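PDB 2WPX: ORF14 from Streptomyces clavuligerus, which binds acetyl-CoA as a tandem GNAT-fold protein of the clavulanic acid biosynthesis pathway and probably acts as an acyltransferase. Local coordinates for residues Leu27-Ala31 with Gln89-Pro94; Gly81-Val87 with Arg118-Thr122; Pro168-Pro174 with Leu286-Glu290. The contacts are given in a common frame with arbitrary orientation. Numbering follows the deposited sequence.

Interaction 1 (Leu27-Ala31 with Gln89-Pro94); sequences LMALA and QLLVHP. With ACO (acetyl coenzyme *a), chain C.
Strand 89-92 works in two directions at once: alternate side chains, L91 above all, pack on helix 27-31, while L90 O and V92 N, on the edge away from strand 69-79, bond acetyl-CoA. L90 O accepts a hydrogen bond from ACO N4P at 2.9 Å, and V92 N donates one to ACO O9P, also at 2.9 Å, so the pantetheine arm is paired like an extra strand, as in GNAT enzymes generally. Residues 89-92 are in β conformation; 27-31 is regular α-helix, with A31 N bonded to L27 O at 2.9 Å. The two axes approach to 9.5 Å and cross at 73°, and the nearest CA pairs are L27 with H93 (6.2 Å) and A31 with P94 (5.8 Å).

L91, in a tt rotamer pointing toward the helix, is the central residue of the contact. Its CD2 lies 3.4 Å from L27 CG and 4.0 Å from A31 CB, and its CD1 is 3.8 Å from M28 CG. L27 (chi1 t, chi2 p) starts sideways but brings CD1 to within 3.6 Å of H93 CA. Where the strand ends, P94 closes against A31, with P94 CD 4.2 Å from A31 CB. Helix 101-115 covers the L90 and V92 side chains, while strand 69-79 pairs with the backbone of Q89, L91 and H93. The helix face is thus held by apolar packing, whereas L90 O and V92 N hold the cofactor by hydrogen bonds, along with the backbone N of R98, G100, G102 and R103.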
ATOM      1  N   LEU A  27       9.480   5.099 -17.289  1.00 15.98           N
ATOM      2  CA  LEU A  27       9.652   3.679 -17.116  1.00 15.44           C
ATOM      3  C   LEU A  27       8.427   3.092 -16.419  1.00 16.06           C
ATOM      4  O   LEU A  27       7.956   2.005 -16.778  1.00 17.68           O
ATOM      5  CB  LEU A  27      10.864   3.443 -16.243  1.00 14.90           C
ATOM      6  CG  LEU A  27      11.129   2.014 -15.760  1.00 14.83           C
ATOM      7  CD1 LEU A  27      11.600   1.242 -16.968  1.00 15.65           C
ATOM      8  CD2 LEU A  27      12.168   1.982 -14.631  1.00 10.36           C
ATOM      9  N   MET A  28       7.928   3.775 -15.392  1.00 15.26           N
ATOM     10  CA  MET A  28       6.812   3.232 -14.639  1.00 15.63           C
ATOM     11  C   MET A  28       5.530   3.226 -15.477  1.00 16.40           C
ATOM     12  O   MET A  28       4.837   2.198 -15.544  1.00 17.88           O
ATOM     13  CB  MET A  28       6.610   3.934 -13.276  1.00 13.77           C
ATOM     14  CG  MET A  28       7.623   3.502 -12.230  1.00 12.88           C
ATOM     15  SD  MET A  28       7.334   4.324 -10.656  1.00 12.01           S
ATOM     16  CE  MET A  28       7.608   6.035 -11.110  1.00 11.82           C
ATOM     17  N   ALA A  29       5.200   4.367 -16.073  1.00 17.11           N
ATOM     18  CA  ALA A  29       4.019   4.473 -16.947  1.00 18.17           C
ATOM     19  C   ALA A  29       4.012   3.376 -18.018  1.00 18.30           C
ATOM     20  O   ALA A  29       2.966   2.761 -18.303  1.00 20.37           O
ATOM     21  CB  ALA A  29       3.998   5.852 -17.618  1.00 18.35           C
ATOM     22  N   LEU A  30       5.170   3.121 -18.622  1.00 17.65           N
ATOM     23  CA  LEU A  30       5.264   2.065 -19.633  1.00 18.52           C
ATOM     24  C   LEU A  30       5.155   0.661 -19.054  1.00 16.86           C
ATOM     25  O   LEU A  30       4.446  -0.160 -19.624  1.00 18.03           O
ATOM     26  CB  LEU A  30       6.502   2.252 -20.498  1.00 19.73           C
ATOM     27  CG  LEU A  30       6.825   1.477 -21.775  1.00 25.19           C
ATOM     28  CD1 LEU A  30       7.267   0.066 -21.438  1.00 30.68           C
ATOM     29  CD2 LEU A  30       5.706   1.452 -22.840  1.00 26.01           C
ATOM     30  N   ALA A  31       5.820   0.363 -17.943  1.00 14.80           N
ATOM     31  CA  ALA A  31       5.714  -1.009 -17.363  1.00 15.57           C
ATOM     32  C   ALA A  31       4.303  -1.286 -16.857  1.00 16.22           C
ATOM     33  O   ALA A  31       3.876  -2.437 -16.862  1.00 16.98           O
ATOM     34  CB  ALA A  31       6.739  -1.289 -16.208  1.00 13.11           C
ATOM     35  N   GLN A  89      10.613  -1.214  -4.683  1.00 15.31           N
ATOM     36  CA  GLN A  89      10.540  -1.256  -6.118  1.00 15.91           C
ATOM     37  C   GLN A  89      11.735  -1.957  -6.713  1.00 15.14           C
ATOM     38  O   GLN A  89      12.881  -1.608  -6.406  1.00 15.91           O
ATOM     39  CB  GLN A  89      10.362   0.151  -6.755  1.00 16.83           C
ATOM     40  CG  GLN A  89      10.286   0.123  -8.283  1.00 14.68           C
ATOM     41  CD  GLN A  89      10.196   1.527  -8.911  1.00 16.96           C
ATOM     42  OE1 GLN A  89       9.145   1.937  -9.439  1.00 20.31           O
ATOM     43  NE2 GLN A  89      11.279   2.272  -8.839  1.00 15.74           N
ATOM     44  N   LEU A  90      11.470  -2.938  -7.570  1.00 14.58           N
ATOM     45  CA  LEU A  90      12.510  -3.510  -8.415  1.00 13.50           C
ATOM     46  C   LEU A  90      11.885  -3.737  -9.802  1.00 14.05           C
ATOM     47  O   LEU A  90      11.146  -4.689 -10.008  1.00 14.66           O
ATOM     48  CB  LEU A  90      13.049  -4.834  -7.806  1.00 13.07           C
ATOM     49  CG  LEU A  90      14.365  -5.357  -8.398  1.00 13.73           C
ATOM     50  CD1 LEU A  90      15.088  -6.269  -7.436  1.00 13.18           C
ATOM     51  CD2 LEU A  90      14.157  -6.062  -9.808  1.00  7.43           C
ATOM     52  N   LEU A  91      12.210  -2.886 -10.764  1.00 13.92           N
ATOM     53  CA  LEU A  91      11.484  -2.824 -12.025  1.00 14.29           C
ATOM     54  C   LEU A  91      12.451  -2.766 -13.246  1.00 14.48           C
ATOM     55  O   LEU A  91      13.451  -2.028 -13.250  1.00 15.52           O
ATOM     56  CB  LEU A  91      10.568  -1.588 -11.993  1.00 14.29           C
ATOM     57  CG  LEU A  91       9.549  -1.276 -13.101  1.00 17.06           C
ATOM     58  CD1 LEU A  91       8.692  -0.101 -12.773  1.00 18.93           C
ATOM     59  CD2 LEU A  91      10.300  -0.908 -14.332  1.00 22.74           C
ATOM     60  N   VAL A  92      12.177  -3.571 -14.262  1.00 13.96           N
ATOM     61  CA  VAL A  92      13.040  -3.631 -15.434  1.00 13.63           C
ATOM     62  C   VAL A  92      12.147  -3.258 -16.622  1.00 14.08           C
ATOM     63  O   VAL A  92      10.985  -3.688 -16.691  1.00 13.93           O
ATOM     64  CB  VAL A  92      13.686  -5.039 -15.545  1.00 13.90           C
ATOM     65  CG1 VAL A  92      14.390  -5.264 -16.870  1.00 13.70           C
ATOM     66  CG2 VAL A  92      14.695  -5.261 -14.431  1.00 11.65           C
ATOM     67  N   HIS A  93      12.643  -2.365 -17.467  1.00 13.94           N
ATOM     68  CA  HIS A  93      11.934  -1.919 -18.668  1.00 15.08           C
ATOM     69  C   HIS A  93      11.453  -3.153 -19.456  1.00 15.77           C
ATOM     70  O   HIS A  93      12.254  -4.049 -19.799  1.00 16.90           O
ATOM     71  CB  HIS A  93      12.874  -1.005 -19.503  1.00 15.37           C
ATOM     72  CG  HIS A  93      12.288  -0.487 -20.801  1.00 16.45           C
ATOM     73  ND1 HIS A  93      12.340   0.856 -21.156  1.00 17.58           N
ATOM     74  CD2 HIS A  93      11.736  -1.132 -21.864  1.00 13.80           C
ATOM     75  CE1 HIS A  93      11.784   1.022 -22.347  1.00 16.27           C
ATOM     76  NE2 HIS A  93      11.420  -0.171 -22.802  1.00 16.09           N
ATOM     77  N   PRO A  94      10.147  -3.200 -19.758  1.00 16.30           N
ATOM     78  CA  PRO A  94       9.437  -4.308 -20.396  1.00 17.56           C
ATOM     79  C   PRO A  94      10.093  -4.739 -21.669  1.00 18.18           C
ATOM     80  O   PRO A  94       9.875  -5.888 -22.085  1.00 20.44           O
ATOM     81  CB  PRO A  94       8.051  -3.735 -20.755  1.00 17.39           C
ATOM     82  CG  PRO A  94       8.112  -2.294 -20.449  1.00 18.61           C
ATOM     83  CD  PRO A  94       9.241  -2.086 -19.455  1.00 17.76           C
TER
HETATM   84  N1A ACO C 401       9.260 -16.148 -16.353  1.00 22.95           N
HETATM   85  C2A ACO C 401       9.968 -17.149 -15.852  1.00 20.66           C
HETATM   86  N3A ACO C 401      11.164 -17.002 -15.249  1.00 19.60           N
HETATM   87  C4A ACO C 401      11.680 -15.782 -15.101  1.00 18.52           C
HETATM   88  C5A ACO C 401      10.956 -14.713 -15.602  1.00 19.25           C
HETATM   89  C6A ACO C 401       9.736 -14.904 -16.234  1.00 21.10           C
HETATM   90  N6A ACO C 401       9.056 -13.861 -16.702  1.00 20.12           N
HETATM   91  N7A ACO C 401      11.658 -13.607 -15.369  1.00 18.08           N
HETATM   92  C8A ACO C 401      12.752 -13.956 -14.697  1.00 15.12           C
HETATM   93  N9A ACO C 401      12.774 -15.261 -14.544  1.00 18.25           N
HETATM   94  C1B ACO C 401      13.906 -15.906 -13.846  1.00 21.89           C
HETATM   95  C2B ACO C 401      14.848 -16.745 -14.711  1.00 22.39           C
HETATM   96  O2B ACO C 401      15.556 -17.625 -13.847  1.00 22.87           O
HETATM   97  C3B ACO C 401      15.795 -15.699 -15.186  1.00 21.81           C
HETATM   98  O3B ACO C 401      17.097 -16.203 -15.408  1.00 28.74           O
HETATM   99  P3B ACO C 401      17.478 -16.617 -16.904  1.00 32.73           P
HETATM  100  O7A ACO C 401      19.012 -17.088 -17.211  1.00 35.84           O
HETATM  101  O8A ACO C 401      16.284 -17.133 -17.744  1.00 26.86           O
HETATM  102  O9A ACO C 401      17.330 -18.015 -16.371  1.00 34.76           O
HETATM  103  C4B ACO C 401      16.020 -14.828 -13.939  1.00 23.01           C
HETATM  104  O4B ACO C 401      14.771 -14.865 -13.205  1.00 19.79           O
HETATM  105  C5B ACO C 401      16.259 -13.709 -14.978  1.00 21.82           C
HETATM  106  O5B ACO C 401      16.225 -12.550 -14.411  1.00 21.79           O
HETATM  107  P1A ACO C 401      16.701 -11.319 -15.159  1.00 19.44           P
HETATM  108  O1A ACO C 401      17.785 -10.648 -14.189  1.00 21.23           O
HETATM  109  O2A ACO C 401      17.106 -11.448 -16.622  1.00 20.19           O
HETATM  110  O3A ACO C 401      15.285 -10.665 -15.258  1.00 17.45           O
HETATM  111  P2A ACO C 401      14.593  -9.289 -15.539  1.00 17.66           P
HETATM  112  O4A ACO C 401      13.685  -9.631 -16.773  1.00 11.01           O
HETATM  113  O5A ACO C 401      15.485  -8.149 -15.872  1.00 17.88           O
HETATM  114  O6A ACO C 401      13.579  -9.250 -14.235  1.00 18.09           O
HETATM  115  CBP ACO C 401      11.380  -8.962 -13.232  1.00 24.94           C
HETATM  116  CCP ACO C 401      12.653  -8.263 -13.755  1.00 26.92           C
HETATM  117  CDP ACO C 401      12.056 -10.296 -13.498  1.00 24.34           C
HETATM  118  CEP ACO C 401      11.648  -8.346 -11.907  1.00 24.79           C
HETATM  119  CAP ACO C 401      10.600  -8.214 -14.344  1.00 21.93           C
HETATM  120  OAP ACO C 401       9.588  -9.077 -14.755  1.00 29.68           O
HETATM  121  C9P ACO C 401       9.883  -6.966 -13.783  1.00 17.22           C
HETATM  122  O9P ACO C 401      10.449  -5.882 -13.751  1.00 13.82           O
HETATM  123  N8P ACO C 401       8.577  -7.101 -13.550  1.00 14.60           N
HETATM  124  C7P ACO C 401       7.752  -6.012 -12.993  1.00 14.99           C
HETATM  125  C6P ACO C 401       8.363  -5.706 -11.632  1.00 15.52           C
HETATM  126  C5P ACO C 401       8.269  -6.831 -10.613  1.00 16.95           C
HETATM  127  O5P ACO C 401       7.305  -7.578 -10.540  1.00 18.75           O
HETATM  128  N4P ACO C 401       9.281  -6.905  -9.804  1.00 15.32           N
HETATM  129  C3P ACO C 401       9.238  -7.793  -8.661  1.00 22.45           C
HETATM  130  C2P ACO C 401      10.349  -8.819  -8.702  1.00 21.57           C
HETATM  131  S1P ACO C 401      10.036  -9.742  -7.179  1.00 22.43           S
HETATM  132  C   ACO C 401      11.362  -9.187  -6.256  1.00 21.60           C
HETATM  133  O   ACO C 401      11.942  -8.161  -6.616  1.00 19.97           O
HETATM  134  CH3 ACO C 401      11.773 -10.045  -5.059  1.00 21.11           C

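Interaction 2 (Gly81-Val87 with Arg118-Thr122); sequences GAPTARV and RTTLT
Strands 84-87 and 120-122 run parallel, their axes 4.6 Å apart and inclined by 28°. Both are extended, and the register pairs T84 with T120, A85 with L121 and R86 with T122, at CA-CA distances of 4.8-4.9 Å. The bonds alternate as parallel pairing requires: A85 N to T120 O (2.7 Å), T122 N to A85 O (2.9 Å) and V87 N to T122 O (2.8 Å). Ahead of the strands, P83 O takes T119 N at 3.0 Å and, weakly, T120 N at 3.3 Å.

T84, R86, T120 and T122 share one face of the sheet. A85 and L121 occupy the other, under helix 101-115, where A85 CB meets L121 CD1 at 3.5 Å; V87 CG2 is 4.2 Å from L121 CG. R118, with chi1 and chi2 both m, curls back so that NH1 donates to T84 O at 2.6 Å, and A82 O sits over one guanidinium face. R118 NE also bonds H116 O, while R86 forms a salt bridge with D88.

Helix 101-115 links these strands in a β-α-β crossover, part of the GNAT core. Main-chain bonds hold the register, and R118 adds a charged donor to a strand carbonyl where the pairing begins.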
ATOM      1  N   GLY A  81      16.530   1.438  12.809  1.00 19.89           N
ATOM      2  CA  GLY A  81      16.750   0.541  13.959  1.00 20.65           C
ATOM      3  C   GLY A  81      16.418  -0.926  13.707  1.00 20.74           C
ATOM      4  O   GLY A  81      16.489  -1.732  14.611  1.00 22.10           O
ATOM      5  N   ALA A  82      16.066  -1.284  12.477  1.00 19.63           N
ATOM      6  CA  ALA A  82      15.633  -2.646  12.198  1.00 19.98           C
ATOM      7  C   ALA A  82      16.663  -3.341  11.331  1.00 20.08           C
ATOM      8  O   ALA A  82      17.390  -2.706  10.571  1.00 20.04           O
ATOM      9  CB  ALA A  82      14.279  -2.659  11.495  1.00 18.29           C
ATOM     10  N   PRO A  83      16.715  -4.651  11.432  1.00 20.96           N
ATOM     11  CA  PRO A  83      17.653  -5.491  10.693  1.00 21.52           C
ATOM     12  C   PRO A  83      17.182  -5.799   9.242  1.00 20.25           C
ATOM     13  O   PRO A  83      17.812  -6.568   8.533  1.00 21.68           O
ATOM     14  CB  PRO A  83      17.665  -6.771  11.548  1.00 21.24           C
ATOM     15  CG  PRO A  83      16.229  -6.844  12.030  1.00 19.59           C
ATOM     16  CD  PRO A  83      16.006  -5.424  12.474  1.00 21.94           C
ATOM     17  N   THR A  84      16.120  -5.165   8.811  1.00 20.44           N
ATOM     18  CA  THR A  84      15.507  -5.447   7.521  1.00 20.25           C
ATOM     19  C   THR A  84      15.697  -4.353   6.471  1.00 18.69           C
ATOM     20  O   THR A  84      15.778  -3.163   6.784  1.00 18.20           O
ATOM     21  CB  THR A  84      13.981  -5.565   7.739  1.00 20.87           C
ATOM     22  OG1 THR A  84      13.692  -6.907   8.176  1.00 24.81           O
ATOM     23  CG2 THR A  84      13.262  -5.309   6.479  1.00 22.81           C
ATOM     24  N   ALA A  85      15.745  -4.761   5.217  1.00 17.35           N
ATOM     25  CA  ALA A  85      15.646  -3.819   4.128  1.00 16.00           C
ATOM     26  C   ALA A  85      14.546  -4.298   3.199  1.00 15.04           C
ATOM     27  O   ALA A  85      14.600  -5.439   2.711  1.00 14.99           O
ATOM     28  CB  ALA A  85      16.927  -3.745   3.402  1.00 15.64           C
ATOM     29  N   ARG A  86      13.579  -3.420   2.939  1.00 14.10           N
ATOM     30  CA  ARG A  86      12.428  -3.752   2.174  1.00 15.12           C
ATOM     31  C   ARG A  86      12.525  -3.236   0.711  1.00 14.94           C
ATOM     32  O   ARG A  86      12.804  -2.047   0.472  1.00 14.58           O
ATOM     33  CB  ARG A  86      11.212  -3.151   2.822  1.00 16.10           C
ATOM     34  CG  ARG A  86      10.040  -3.194   1.893  1.00 20.35           C
ATOM     35  CD  ARG A  86       8.732  -3.008   2.644  1.00 27.18           C
ATOM     36  NE  ARG A  86       8.852  -2.113   3.809  1.00 30.12           N
ATOM     37  CZ  ARG A  86       8.681  -0.790   3.744  1.00 30.09           C
ATOM     38  NH1 ARG A  86       8.427  -0.243   2.557  1.00 28.33           N
ATOM     39  NH2 ARG A  86       8.778  -0.021   4.843  1.00 24.72           N
ATOM     40  N   VAL A  87      12.249  -4.121  -0.243  1.00 13.84           N
ATOM     41  CA  VAL A  87      12.292  -3.723  -1.638  1.00 14.26           C
ATOM     42  C   VAL A  87      11.014  -3.056  -2.042  1.00 15.55           C
ATOM     43  O   VAL A  87      10.043  -3.723  -2.276  1.00 16.54           O
ATOM     44  CB  VAL A  87      12.607  -4.913  -2.581  1.00 13.73           C
ATOM     45  CG1 VAL A  87      12.649  -4.443  -4.028  1.00 13.69           C
ATOM     46  CG2 VAL A  87      13.960  -5.509  -2.185  1.00 10.76           C
ATOM     47  N   ARG A 118      21.778  -4.284   7.210  1.00 20.15           N
ATOM     48  CA  ARG A 118      20.568  -5.090   7.187  1.00 20.26           C
ATOM     49  C   ARG A 118      20.989  -6.498   6.817  1.00 20.76           C
ATOM     50  O   ARG A 118      21.767  -6.714   5.856  1.00 20.42           O
ATOM     51  CB  ARG A 118      19.563  -4.533   6.161  1.00 18.24           C
ATOM     52  CG  ARG A 118      19.304  -3.055   6.376  1.00 19.55           C
ATOM     53  CD  ARG A 118      19.006  -2.749   7.839  1.00 19.00           C
ATOM     54  NE  ARG A 118      18.966  -1.318   8.187  1.00 19.82           N
ATOM     55  CZ  ARG A 118      17.867  -0.573   8.296  1.00 18.32           C
ATOM     56  NH1 ARG A 118      16.669  -1.067   8.004  1.00 16.24           N
ATOM     57  NH2 ARG A 118      17.980   0.700   8.661  1.00 18.10           N
ATOM     58  N   THR A 119      20.494  -7.433   7.604  1.00 20.41           N
ATOM     59  CA  THR A 119      20.710  -8.839   7.406  1.00 20.89           C
ATOM     60  C   THR A 119      19.750  -9.436   6.351  1.00 21.34           C
ATOM     61  O   THR A 119      20.068 -10.461   5.708  1.00 21.69           O
ATOM     62  CB  THR A 119      20.433  -9.592   8.738  1.00 21.60           C
ATOM     63  OG1 THR A 119      21.318  -9.085   9.740  1.00 19.99           O
ATOM     64  CG2 THR A 119      20.661 -11.092   8.580  1.00 23.63           C
ATOM     65  N   THR A 120      18.585  -8.811   6.192  1.00 20.26           N
ATOM     66  CA  THR A 120      17.466  -9.452   5.483  1.00 20.68           C
ATOM     67  C   THR A 120      16.821  -8.482   4.457  1.00 19.09           C
ATOM     68  O   THR A 120      16.639  -7.278   4.719  1.00 17.27           O
ATOM     69  CB  THR A 120      16.378  -9.970   6.460  1.00 21.40           C
ATOM     70  OG1 THR A 120      16.892 -11.036   7.255  1.00 25.15           O
ATOM     71  CG2 THR A 120      15.204 -10.523   5.709  1.00 22.55           C
ATOM     72  N   LEU A 121      16.507  -9.023   3.286  1.00 17.65           N
ATOM     73  CA  LEU A 121      15.838  -8.260   2.253  1.00 16.55           C
ATOM     74  C   LEU A 121      14.421  -8.844   2.167  1.00 16.85           C
ATOM     75  O   LEU A 121      14.249 -10.058   2.212  1.00 16.71           O
ATOM     76  CB  LEU A 121      16.583  -8.491   0.981  1.00 15.95           C
ATOM     77  CG  LEU A 121      16.979  -7.370   0.051  1.00 17.66           C
ATOM     78  CD1 LEU A 121      17.114  -5.969   0.683  1.00 19.46           C
ATOM     79  CD2 LEU A 121      18.251  -7.832  -0.637  1.00 18.21           C
ATOM     80  N   THR A 122      13.398  -7.991   2.147  1.00 16.53           N
ATOM     81  CA  THR A 122      12.016  -8.507   2.071  1.00 17.64           C
ATOM     82  C   THR A 122      11.289  -7.848   0.947  1.00 17.93           C
ATOM     83  O   THR A 122      11.631  -6.738   0.496  1.00 17.74           O
ATOM     84  CB  THR A 122      11.164  -8.359   3.384  1.00 19.31           C
ATOM     85  OG1 THR A 122      10.812  -6.991   3.583  1.00 18.28           O
ATOM     86  CG2 THR A 122      11.897  -8.878   4.633  1.00 17.26           C
TER

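Interaction 3 (Pro168-Pro174 with Leu286-Glu290); sequences PLADGVP and LANLE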
ATOM      1  N   PRO A 168     -22.692  -0.775  -4.277  1.00 19.45           N
ATOM      2  CA  PRO A 168     -23.057  -1.192  -2.919  1.00 19.46           C
ATOM      3  C   PRO A 168     -23.995  -0.205  -2.229  1.00 19.67           C
ATOM      4  O   PRO A 168     -24.529  -0.479  -1.145  1.00 20.05           O
ATOM      5  CB  PRO A 168     -21.721  -1.235  -2.187  1.00 18.63           C
ATOM      6  CG  PRO A 168     -20.845  -0.329  -2.937  1.00 19.23           C
ATOM      7  CD  PRO A 168     -21.309  -0.305  -4.370  1.00 18.96           C
ATOM      8  N   LEU A 169     -24.192   0.958  -2.816  1.00 19.32           N
ATOM      9  CA  LEU A 169     -24.983   1.918  -2.085  1.00 19.99           C
ATOM     10  C   LEU A 169     -26.388   1.984  -2.721  1.00 20.72           C
ATOM     11  O   LEU A 169     -27.154   2.870  -2.446  1.00 19.28           O
ATOM     12  CB  LEU A 169     -24.255   3.269  -2.032  1.00 19.85           C
ATOM     13  CG  LEU A 169     -23.102   3.462  -1.028  1.00 17.95           C
ATOM     14  CD1 LEU A 169     -22.144   4.576  -1.515  1.00 20.25           C
ATOM     15  CD2 LEU A 169     -23.698   3.888   0.292  1.00 17.44           C
ATOM     16  N   ALA A 170     -26.720   1.012  -3.571  1.00 21.44           N
ATOM     17  CA  ALA A 170     -28.057   1.052  -4.208  1.00 23.57           C
ATOM     18  C   ALA A 170     -29.197   1.018  -3.167  1.00 24.33           C
ATOM     19  O   ALA A 170     -30.226   1.572  -3.437  1.00 24.72           O
ATOM     20  CB  ALA A 170     -28.254  -0.079  -5.260  1.00 23.13           C
ATOM     21  N   ASP A 171     -29.011   0.375  -2.003  1.00 24.87           N
ATOM     22  CA  ASP A 171     -30.025   0.425  -0.913  1.00 26.50           C
ATOM     23  C   ASP A 171     -29.593   1.357   0.209  1.00 25.84           C
ATOM     24  O   ASP A 171     -29.791   1.035   1.374  1.00 27.23           O
ATOM     25  CB  ASP A 171     -30.298  -0.969  -0.308  1.00 27.07           C
ATOM     26  CG  ASP A 171     -30.889  -1.929  -1.332  1.00 31.40           C
ATOM     27  OD1 ASP A 171     -31.828  -1.490  -2.053  1.00 33.35           O
ATOM     28  OD2 ASP A 171     -30.405  -3.092  -1.442  1.00 32.66           O
ATOM     29  N   GLY A 172     -28.959   2.470  -0.135  1.00 24.76           N
ATOM     30  CA  GLY A 172     -28.572   3.485   0.848  1.00 23.49           C
ATOM     31  C   GLY A 172     -27.598   2.996   1.895  1.00 21.13           C
ATOM     32  O   GLY A 172     -27.012   1.945   1.765  1.00 21.89           O
ATOM     33  N   VAL A 173     -27.445   3.757   2.950  1.00 19.82           N
ATOM     34  CA  VAL A 173     -26.570   3.394   4.056  1.00 17.88           C
ATOM     35  C   VAL A 173     -27.464   2.862   5.189  1.00 18.47           C
ATOM     36  O   VAL A 173     -28.531   3.408   5.481  1.00 17.93           O
ATOM     37  CB  VAL A 173     -25.815   4.676   4.529  1.00 18.66           C
ATOM     38  CG1 VAL A 173     -24.788   4.405   5.677  1.00 18.97           C
ATOM     39  CG2 VAL A 173     -25.115   5.398   3.354  1.00 16.97           C
ATOM     40  N   PRO A 174     -27.026   1.808   5.869  1.00 18.96           N
ATOM     41  CA  PRO A 174     -27.774   1.182   6.962  1.00 19.06           C
ATOM     42  C   PRO A 174     -27.840   2.170   8.153  1.00 19.85           C
ATOM     43  O   PRO A 174     -26.998   3.119   8.243  1.00 17.97           O
ATOM     44  CB  PRO A 174     -26.878   0.001   7.364  1.00 18.13           C
ATOM     45  CG  PRO A 174     -25.865  -0.113   6.239  1.00 18.79           C
ATOM     46  CD  PRO A 174     -25.672   1.247   5.743  1.00 18.15           C
ATOM     47  N   LEU A 286     -19.712   1.655   4.085  1.00 17.35           N
ATOM     48  CA  LEU A 286     -20.744   2.218   3.238  1.00 17.56           C
ATOM     49  C   LEU A 286     -20.898   3.691   3.509  1.00 17.19           C
ATOM     50  O   LEU A 286     -21.026   4.467   2.558  1.00 17.92           O
ATOM     51  CB  LEU A 286     -22.067   1.513   3.416  1.00 19.26           C
ATOM     52  CG  LEU A 286     -22.105   0.187   2.681  1.00 19.08           C
ATOM     53  CD1 LEU A 286     -23.324  -0.513   3.202  1.00 18.44           C
ATOM     54  CD2 LEU A 286     -22.217   0.391   1.174  1.00 13.04           C
ATOM     55  N   ALA A 287     -20.874   4.099   4.779  1.00 15.97           N
ATOM     56  CA  ALA A 287     -20.957   5.539   5.062  1.00 15.82           C
ATOM     57  C   ALA A 287     -19.720   6.255   4.516  1.00 14.91           C
ATOM     58  O   ALA A 287     -19.847   7.321   3.933  1.00 15.61           O
ATOM     59  CB  ALA A 287     -21.112   5.821   6.624  1.00 14.97           C
ATOM     60  N   ASN A 288     -18.525   5.688   4.715  1.00 14.46           N
ATOM     61  CA  ASN A 288     -17.309   6.327   4.164  1.00 15.36           C
ATOM     62  C   ASN A 288     -17.280   6.367   2.629  1.00 15.70           C
ATOM     63  O   ASN A 288     -16.783   7.320   2.050  1.00 16.25           O
ATOM     64  CB  ASN A 288     -16.033   5.656   4.661  1.00 14.84           C
ATOM     65  CG  ASN A 288     -14.856   6.647   4.790  1.00 16.65           C
ATOM     66  OD1 ASN A 288     -13.703   6.302   4.480  1.00 20.26           O
ATOM     67  ND2 ASN A 288     -15.142   7.875   5.255  1.00 10.39           N
ATOM     68  N   LEU A 289     -17.784   5.325   1.976  1.00 15.43           N
ATOM     69  CA  LEU A 289     -17.832   5.345   0.527  1.00 16.17           C
ATOM     70  C   LEU A 289     -18.772   6.463   0.065  1.00 16.34           C
ATOM     71  O   LEU A 289     -18.480   7.216  -0.845  1.00 17.07           O
ATOM     72  CB  LEU A 289     -18.246   3.996  -0.048  1.00 16.89           C
ATOM     73  CG  LEU A 289     -18.253   3.885  -1.599  1.00 18.84           C
ATOM     74  CD1 LEU A 289     -16.869   4.013  -2.120  1.00 17.92           C
ATOM     75  CD2 LEU A 289     -18.897   2.592  -2.138  1.00 15.53           C
ATOM     76  N   GLU A 290     -19.895   6.613   0.726  1.00 16.24           N
ATOM     77  CA  GLU A 290     -20.807   7.608   0.274  1.00 16.40           C
ATOM     78  C   GLU A 290     -20.160   8.980   0.410  1.00 16.31           C
ATOM     79  O   GLU A 290     -20.407   9.889  -0.403  1.00 17.11           O
ATOM     80  CB  GLU A 290     -22.071   7.542   1.100  1.00 16.46           C
ATOM     81  CG  GLU A 290     -23.143   8.492   0.642  1.00 14.67           C
ATOM     82  CD  GLU A 290     -24.284   8.538   1.666  1.00 15.35           C
ATOM     83  OE1 GLU A 290     -24.043   8.724   2.871  1.00 10.71           O
ATOM     84  OE2 GLU A 290     -25.427   8.352   1.270  1.00 17.31           O
TER
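This is apolar packing of a loop on a helix, at the second GNAT-like half of the chain and away from the acetyl-CoA site. Residues 168-174 belong to the connection from strand 149-162 to strand 180-185, and they lie across one side of helix 280-295 at L286-E290. The loop doubles back through a type I β turn from L169 to G172, with G172 N bonded to L169 O at 3.0 Å. The tip, A170 and D171, stays clear of the helix, so the residues on the two arms of the turn make the contact.

L286 is the hub and loses the most surface. Its CD2 packs 3.8 Å from P168 CB and 3.9 Å from L169 CG, while its CD1 is 3.9 Å from P174 CD. One helical turn on, L289 CD2 reaches P168 CG at 3.6 Å and L169 CD1 at 3.9 Å; L169 CD1 also lies 3.8 Å from E290 CA. V173 covers the neighbouring stripe, with CG1 4.1 Å from A287 CB and CG2 3.5 Å from E290 OE1. Beyond the segment, L169 touches L293 and V173 touches L283, which extends the packing along the helix. With P168, L169 and P174 meeting L286 and L289, and V173 meeting A287, the loop is held to the helix by van der Waals packing and the burial of apolar surface, without hydrogen bonds between the segments.

How the interactions relate
Interactions 1 and 2 share strand 84-92: interaction 2 takes its opening end and interaction 1 its closing end, with centres about 23 Å apart. Interaction 3 packs the 168-174 connection on a helix of the second GNAT half, its centre about 37 and 41 Å from those of interactions 1 and 2. The chemistry follows place. Interaction 2, a surface contact where two interior strands begin, relies on main-chain hydrogen bonds and an arginine. Interactions 1 and 3 are both partly buried and rest on leucine-rich packing against a helix, but a strand supplies the partner in interaction 1 and an irregular loop in interaction 3. Only interaction 1 includes residues that bond acetyl-CoA, L90 and V92.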